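Phosphate-binding protein pstS 2 (Streptococcus pneumoniae, PDB 4H1X) probably serves as the extracellular solute-binding component of the PstSACB ABC transporter, which imports phosphate. Local coordinates at residues 80-85 against 233-238; 56-61 against 69-74. All coordinates share one frame; numbering follows the deposited sequence. Where two conformers were deposited one is given.

Contact 1: residues 80-85 against 233-238; sequences VKALEI and AVVVNN
K81 and V236 form the antiparallel hydrogen-bonded pair that joins strand 81-85 to the last part of strand 223-236 in the mixed sheet. K81 N reaches V236 O at 2.8 Å, almost straight (170°), and V236 N returns the bond to K81 O at 2.9 Å; both donors lie in the acceptor carbonyl plane. Two residues on, L83 N meets V234 O at 2.8 Å nearly along the C=O axis, but the reciprocal link is made by a water that accepts from V234 N and donates to L83 O, so the pairing opens as the strands diverge. On the face of K81 and V236, L83 crosses V236 at about a right angle, its CD1 3.7 Å from V236 CG1, while the lysine runs alongside the valine. Opposite, V80 CG2, crowded between its own backbone N and carbonyl carbon, meets V235 CG1 obliquely at 3.7 Å. Beyond the paired strands, N238 OD1 accepts a hydrogen bond from a water (2.6 Å) that also donates to V80 O. In the second shell, I68 of strand 67-72 packs on L83, V234 and V236, L58 and V61 of helix 54-63 pack on V80, and N238 ND2 bonds K78 O. The K81 chain bends at chi3 (81°), and its NZ bonds the carbonyls of N240 and A242 and a water held by N238 O, three acceptors that would favour a protonated amine.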
ATOM      1  N   VAL A  80       1.896  12.106  16.162  1.00 15.79           N
ATOM      2  CA  VAL A  80       1.304  10.859  16.653  1.00 14.65           C
ATOM      3  C   VAL A  80       2.454   9.891  16.984  1.00 18.01           C
ATOM      4  O   VAL A  80       3.608  10.131  16.590  1.00 17.20           O
ATOM      5  CB  VAL A  80       0.279  10.223  15.670  1.00 15.98           C
ATOM      6  CG1 VAL A  80      -0.933  11.124  15.405  1.00 16.00           C
ATOM      7  CG2 VAL A  80       0.949   9.805  14.369  1.00 15.06           C
ATOM      8  N   LYS A  81       2.132   8.772  17.638  1.00 13.26           N
ATOM      9  CA  LYS A  81       3.146   7.778  17.989  1.00 12.72           C
ATOM     10  C   LYS A  81       2.841   6.422  17.321  1.00 14.49           C
ATOM     11  O   LYS A  81       1.751   5.895  17.505  1.00 13.02           O
ATOM     12  CB  LYS A  81       3.210   7.619  19.505  1.00 14.39           C
ATOM     13  CG  LYS A  81       4.238   6.580  19.946  1.00 21.65           C
ATOM     14  CD  LYS A  81       4.526   6.617  21.431  1.00 27.02           C
ATOM     15  CE  LYS A  81       3.509   5.892  22.252  1.00 23.95           C
ATOM     16  NZ  LYS A  81       3.944   5.783  23.678  1.00 25.27           N
ATOM     17  N   ALA A  82       3.790   5.866  16.572  1.00 13.34           N
ATOM     18  CA  ALA A  82       3.598   4.543  15.958  1.00 13.21           C
ATOM     19  C   ALA A  82       3.875   3.459  17.010  1.00 17.41           C
ATOM     20  O   ALA A  82       4.907   3.497  17.711  1.00 14.82           O
ATOM     21  CB  ALA A  82       4.500   4.348  14.739  1.00 14.33           C
ATOM     22  N   LEU A  83       2.932   2.506  17.136  1.00 13.89           N
ATOM     23  CA  LEU A  83       3.112   1.374  18.034  1.00 13.71           C
ATOM     24  C   LEU A  83       4.078   0.380  17.429  1.00 15.68           C
ATOM     25  O   LEU A  83       4.138   0.238  16.206  1.00 13.73           O
ATOM     26  CB  LEU A  83       1.765   0.656  18.305  1.00 13.34           C
ATOM     27  CG  LEU A  83       0.698   1.409  19.113  1.00 16.78           C
ATOM     28  CD1 LEU A  83      -0.597   0.586  19.205  1.00 16.36           C
ATOM     29  CD2 LEU A  83       1.189   1.759  20.501  1.00 18.22           C
ATOM     30  N   GLU A  84       4.816  -0.337  18.285  1.00 12.73           N
ATOM     31  CA  GLU A  84       5.624  -1.447  17.802  1.00 12.01           C
ATOM     32  C   GLU A  84       4.656  -2.633  17.659  1.00 18.03           C
ATOM     33  O   GLU A  84       3.707  -2.732  18.446  1.00 17.46           O
ATOM     34  CB  GLU A  84       6.788  -1.739  18.776  1.00 13.29           C
ATOM     35  CG  GLU A  84       7.780  -0.581  18.833  1.00 17.02           C
ATOM     36  CD  GLU A  84       9.017  -0.823  19.678  1.00 43.84           C
ATOM     37  OE1 GLU A  84       9.043  -1.821  20.435  1.00 41.51           O
ATOM     38  OE2 GLU A  84       9.957  -0.001  19.590  1.00 40.08           O
ATOM     39  N   ILE A  85       4.850  -3.492  16.648  1.00 16.33           N
ATOM     40  CA  ILE A  85       3.976  -4.658  16.465  0.50 17.39           C
ATOM     41  C   ILE A  85       4.844  -5.898  16.608  1.00 23.64           C
ATOM     42  O   ILE A  85       5.833  -6.052  15.881  1.00 23.79           O
ATOM     43  CB  ILE A  85       3.165  -4.615  15.145  0.50 20.75           C
ATOM     44  CG1 ILE A  85       2.078  -3.534  15.216  0.50 21.39           C
ATOM     45  CG2 ILE A  85       2.519  -5.973  14.851  0.50 22.39           C
ATOM     46  CD1 ILE A  85       2.446  -2.284  14.638  0.50 27.09           C
ATOM     47  N   ALA A 233       1.508   1.892   9.502  1.00  9.91           N
ATOM     48  CA  ALA A 233       1.806   2.226  10.891  1.00 11.14           C
ATOM     49  C   ALA A 233       0.505   2.279  11.667  1.00 12.28           C
ATOM     50  O   ALA A 233      -0.486   2.855  11.176  1.00 13.08           O
ATOM     51  CB  ALA A 233       2.513   3.583  10.973  1.00 12.24           C
ATOM     52  N   VAL A 234       0.507   1.697  12.852  1.00  9.68           N
ATOM     53  CA  VAL A 234      -0.615   1.762  13.796  1.00  8.87           C
ATOM     54  C   VAL A 234      -0.254   2.878  14.738  1.00 12.40           C
ATOM     55  O   VAL A 234       0.796   2.806  15.404  1.00 13.32           O
ATOM     56  CB  VAL A 234      -0.878   0.422  14.516  1.00 12.54           C
ATOM     57  CG1 VAL A 234      -2.011   0.585  15.526  1.00 12.64           C
ATOM     58  CG2 VAL A 234      -1.214  -0.673  13.512  1.00 12.93           C
ATOM     59  N   VAL A 235      -1.075   3.915  14.783  1.00  8.21           N
ATOM     60  CA  VAL A 235      -0.705   5.114  15.509  1.00  7.58           C
ATOM     61  C   VAL A 235      -1.675   5.422  16.660  1.00 11.41           C
ATOM     62  O   VAL A 235      -2.889   5.213  16.550  1.00 11.66           O
ATOM     63  CB  VAL A 235      -0.576   6.341  14.549  1.00 12.00           C
ATOM     64  CG1 VAL A 235       0.652   6.209  13.638  1.00 11.50           C
ATOM     65  CG2 VAL A 235      -1.849   6.567  13.707  1.00 12.46           C
ATOM     66  N   VAL A 236      -1.110   5.943  17.740  1.00  7.94           N
ATOM     67  CA  VAL A 236      -1.805   6.364  18.951  1.00  8.72           C
ATOM     68  C   VAL A 236      -1.408   7.813  19.270  1.00 13.62           C
ATOM     69  O   VAL A 236      -0.488   8.358  18.656  1.00 13.76           O
ATOM     70  CB  VAL A 236      -1.521   5.417  20.159  1.00 12.79           C
ATOM     71  CG1 VAL A 236      -2.007   3.994  19.880  1.00 13.51           C
ATOM     72  CG2 VAL A 236      -0.038   5.436  20.557  1.00 13.05           C
ATOM     73  N   ASN A 237      -2.104   8.425  20.227  1.00 11.46           N
ATOM     74  CA  ASN A 237      -1.792   9.777  20.649  1.00 11.81           C
ATOM     75  C   ASN A 237      -0.461   9.764  21.401  1.00 15.24           C
ATOM     76  O   ASN A 237      -0.138   8.766  22.042  1.00 14.75           O
ATOM     77  CB  ASN A 237      -2.920  10.287  21.540  1.00 11.90           C
ATOM     78  CG  ASN A 237      -2.826  11.759  21.830  1.00 22.99           C
ATOM     79  OD1 ASN A 237      -2.119  12.194  22.735  1.00 19.03           O
ATOM     80  ND2 ASN A 237      -3.564  12.551  21.077  1.00 15.57           N
ATOM     81  N   ASN A 238       0.322  10.833  21.292  1.00 14.10           N
ATOM     82  CA  ASN A 238       1.610  10.946  22.006  1.00 14.63           C
ATOM     83  C   ASN A 238       1.458  10.829  23.543  1.00 18.84           C
ATOM     84  O   ASN A 238       2.409  10.436  24.217  1.00 18.45           O
ATOM     85  CB  ASN A 238       2.295  12.259  21.642  1.00 16.91           C
ATOM     86  CG  ASN A 238       3.066  12.172  20.369  1.00 29.67           C
ATOM     87  OD1 ASN A 238       3.781  11.186  20.121  1.00 22.32           O
ATOM     88  ND2 ASN A 238       2.937  13.199  19.536  1.00 26.62           N
TER
HETATM   89  O   HOH W   1       5.748  10.620  18.562  1.00 25.45           O
HETATM   90  O   HOH W   2       4.287   8.488  24.291  1.00 29.89           O
HETATM   91  O   HOH W   3       3.002   0.716  13.714  1.00 13.42           O

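Contact 2: residues 56-61 against 69-74; sequences GVLSAV and GYISLG
V57 O accepts the helical bond from V61 N at 2.9 Å, its one partner within the two segments, and this link sets the two valines one turn apart on the side of helix 54-63 turned to strand 67-72. Between the two segments themselves the contact is apolar. V57 has CG1 anti to its backbone N (chi1 176°), which carries this methyl onto the strand: it lies 4.0 Å from G69 CA, where the strand has no side chain, and 3.7 Å from I71 CG2, the two side chains crossing obliquely. V61 CG2 comes over the same glycine, 3.8 Å from G69 N. I71 answers with both its branches. Its CG1 takes the crowded position between backbone N and carbonyl carbon (chi1 62°), and the extended chain beyond brings CD1 to L58 CD2 at 3.6 Å, crossing at about a right angle, while CG2 serves V57. The CB of Y70 points away from the helix; the tyrosine stacks on F26, and its OH is hydrogen-bonded to R16 N. Helix and strand segments run roughly antiparallel, their axes 142° apart and 8.3 Å at closest approach. V57 and A60 also pack on I14 of strand 12-16, which pairs in parallel with both 49-51 and 67-72. Helix 54-63 thus forms the connection of a beta-alpha-beta crossover spanning that central strand, as expected in the alpha/beta domains of periplasmic binding proteins.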
ATOM      1  N   GLY A  56      -6.854  12.899   7.864  1.00 14.84           N
ATOM      2  CA  GLY A  56      -8.001  12.806   8.754  1.00 15.39           C
ATOM      3  C   GLY A  56      -7.716  11.872   9.917  1.00 16.93           C
ATOM      4  O   GLY A  56      -8.043  12.198  11.063  1.00 14.33           O
ATOM      5  N   VAL A  57      -7.052  10.721   9.628  1.00 12.53           N
ATOM      6  CA  VAL A  57      -6.663   9.753  10.678  1.00 10.99           C
ATOM      7  C   VAL A  57      -5.670  10.453  11.622  1.00 14.46           C
ATOM      8  O   VAL A  57      -5.912  10.473  12.828  1.00 12.44           O
ATOM      9  CB  VAL A  57      -6.116   8.389  10.157  1.00 12.98           C
ATOM     10  CG1 VAL A  57      -5.652   7.516  11.328  1.00 12.56           C
ATOM     11  CG2 VAL A  57      -7.193   7.638   9.379  1.00 12.37           C
ATOM     12  N   LEU A  58      -4.619  11.093  11.070  1.00 13.81           N
ATOM     13  CA  LEU A  58      -3.600  11.830  11.853  1.00 14.75           C
ATOM     14  C   LEU A  58      -4.234  12.862  12.771  1.00 17.08           C
ATOM     15  O   LEU A  58      -3.910  12.884  13.957  1.00 17.30           O
ATOM     16  CB  LEU A  58      -2.560  12.515  10.951  1.00 15.80           C
ATOM     17  CG  LEU A  58      -1.568  11.577  10.273  1.00 19.91           C
ATOM     18  CD1 LEU A  58      -0.768  12.306   9.222  1.00 22.08           C
ATOM     19  CD2 LEU A  58      -0.650  10.930  11.272  1.00 19.13           C
ATOM     20  N   SER A  59      -5.171  13.669  12.250  1.00 15.27           N
ATOM     21  CA  SER A  59      -5.875  14.704  13.012  1.00 15.12           C
ATOM     22  C   SER A  59      -6.702  14.090  14.159  1.00 17.22           C
ATOM     23  O   SER A  59      -6.692  14.624  15.275  1.00 16.10           O
ATOM     24  CB  SER A  59      -6.783  15.514  12.088  1.00 19.56           C
ATOM     25  OG  SER A  59      -7.601  16.399  12.840  1.00 31.22           O
ATOM     26  N   ALA A  60      -7.472  13.018  13.861  1.00 12.36           N
ATOM     27  CA  ALA A  60      -8.311  12.351  14.851  1.00 13.48           C
ATOM     28  C   ALA A  60      -7.459  11.735  15.971  1.00 15.14           C
ATOM     29  O   ALA A  60      -7.839  11.819  17.141  1.00 15.21           O
ATOM     30  CB  ALA A  60      -9.151  11.276  14.184  1.00 14.72           C
ATOM     31  N   VAL A  61      -6.325  11.085  15.616  1.00 11.23           N
ATOM     32  CA  VAL A  61      -5.465  10.448  16.640  1.00 10.43           C
ATOM     33  C   VAL A  61      -4.750  11.537  17.475  1.00 14.22           C
ATOM     34  O   VAL A  61      -4.758  11.467  18.704  1.00 12.40           O
ATOM     35  CB  VAL A  61      -4.468   9.460  16.000  1.00 12.23           C
ATOM     36  CG1 VAL A  61      -3.444   8.985  17.027  1.00 12.17           C
ATOM     37  CG2 VAL A  61      -5.206   8.273  15.372  1.00 11.78           C
ATOM     38  N   GLY A  69      -5.464   4.459  15.255  1.00  8.78           N
ATOM     39  CA  GLY A  69      -5.783   4.403  13.830  1.00  9.74           C
ATOM     40  C   GLY A  69      -4.633   3.800  13.056  1.00 14.28           C
ATOM     41  O   GLY A  69      -3.627   3.386  13.647  1.00 13.00           O
ATOM     42  N   TYR A  70      -4.789   3.721  11.726  1.00 10.53           N
ATOM     43  CA  TYR A  70      -3.723   3.183  10.891  1.00  9.39           C
ATOM     44  C   TYR A  70      -3.515   4.111   9.699  1.00 11.91           C
ATOM     45  O   TYR A  70      -4.479   4.676   9.165  1.00  9.83           O
ATOM     46  CB  TYR A  70      -3.981   1.730  10.438  1.00 10.42           C
ATOM     47  CG  TYR A  70      -5.367   1.534   9.854  1.00 11.73           C
ATOM     48  CD1 TYR A  70      -5.640   1.863   8.526  1.00 12.48           C
ATOM     49  CD2 TYR A  70      -6.402   1.007  10.621  1.00 12.15           C
ATOM     50  CE1 TYR A  70      -6.926   1.720   7.996  1.00 13.36           C
ATOM     51  CE2 TYR A  70      -7.688   0.868  10.104  1.00 13.01           C
ATOM     52  CZ  TYR A  70      -7.941   1.202   8.787  1.00 14.09           C
ATOM     53  OH  TYR A  70      -9.218   1.054   8.296  1.00 14.01           O
ATOM     54  N   ILE A  71      -2.257   4.282   9.305  1.00  8.95           N
ATOM     55  CA  ILE A  71      -1.877   5.129   8.166  1.00  8.61           C
ATOM     56  C   ILE A  71      -0.741   4.487   7.388  1.00 12.58           C
ATOM     57  O   ILE A  71       0.001   3.634   7.916  1.00 10.24           O
ATOM     58  CB  ILE A  71      -1.395   6.553   8.656  1.00 11.55           C
ATOM     59  CG1 ILE A  71      -0.119   6.432   9.571  1.00 12.62           C
ATOM     60  CG2 ILE A  71      -2.523   7.388   9.330  1.00 12.27           C
ATOM     61  CD1 ILE A  71       0.548   7.721  10.069  1.00 19.22           C
ATOM     62  N   SER A  72      -0.553   4.957   6.144  1.00 12.01           N
ATOM     63  CA  SER A  72       0.597   4.569   5.336  0.50 11.53           C
ATOM     64  C   SER A  72       1.853   4.984   6.120  1.00 14.42           C
ATOM     65  O   SER A  72       1.902   6.106   6.649  1.00 14.02           O
ATOM     66  CB  SER A  72       0.532   5.271   3.976  0.50 15.94           C
ATOM     67  OG  SER A  72      -0.618   4.880   3.245  0.50 22.31           O
ATOM     68  N   LEU A  73       2.841   4.091   6.257  1.00 11.86           N
ATOM     69  CA  LEU A  73       4.063   4.358   7.030  1.00 12.34           C
ATOM     70  C   LEU A  73       4.791   5.658   6.610  1.00 15.74           C
ATOM     71  O   LEU A  73       5.254   6.381   7.474  1.00 15.32           O
ATOM     72  CB  LEU A  73       5.023   3.169   6.936  1.00 12.26           C
ATOM     73  CG  LEU A  73       6.326   3.258   7.733  1.00 17.97           C
ATOM     74  CD1 LEU A  73       6.063   3.496   9.246  1.00 18.79           C
ATOM     75  CD2 LEU A  73       7.145   1.999   7.541  1.00 21.44           C
ATOM     76  N   GLY A  74       4.852   5.945   5.306  1.00 14.87           N
ATOM     77  CA  GLY A  74       5.501   7.149   4.788  1.00 15.37           C
ATOM     78  C   GLY A  74       4.868   8.456   5.236  1.00 19.24           C
ATOM     79  O   GLY A  74       5.486   9.523   5.112  1.00 19.25           O
TER

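Contacts 1 and 2 both reach the same sheet, their centres about 9 Å apart. Strand 223-236 pairs antiparallel with both 67-72 and 81-85, so segment 233-238 joins them: A233 N probably bonds I71 O, and V235 N probably bonds G69 O, each at 2.8 Å. Helix 54-63 packs against both contacts at this junction: L58 CD2 lies 3.7 Å from V80 CG2, and V61 O accepts a hydrogen bond from N237 ND2. Along the chain contact 2 closes before contact 1 opens. A citrate, probably from the crystallisation liquor, makes a weak hydrogen bond with S72 OG, beyond the packed part of contact 2.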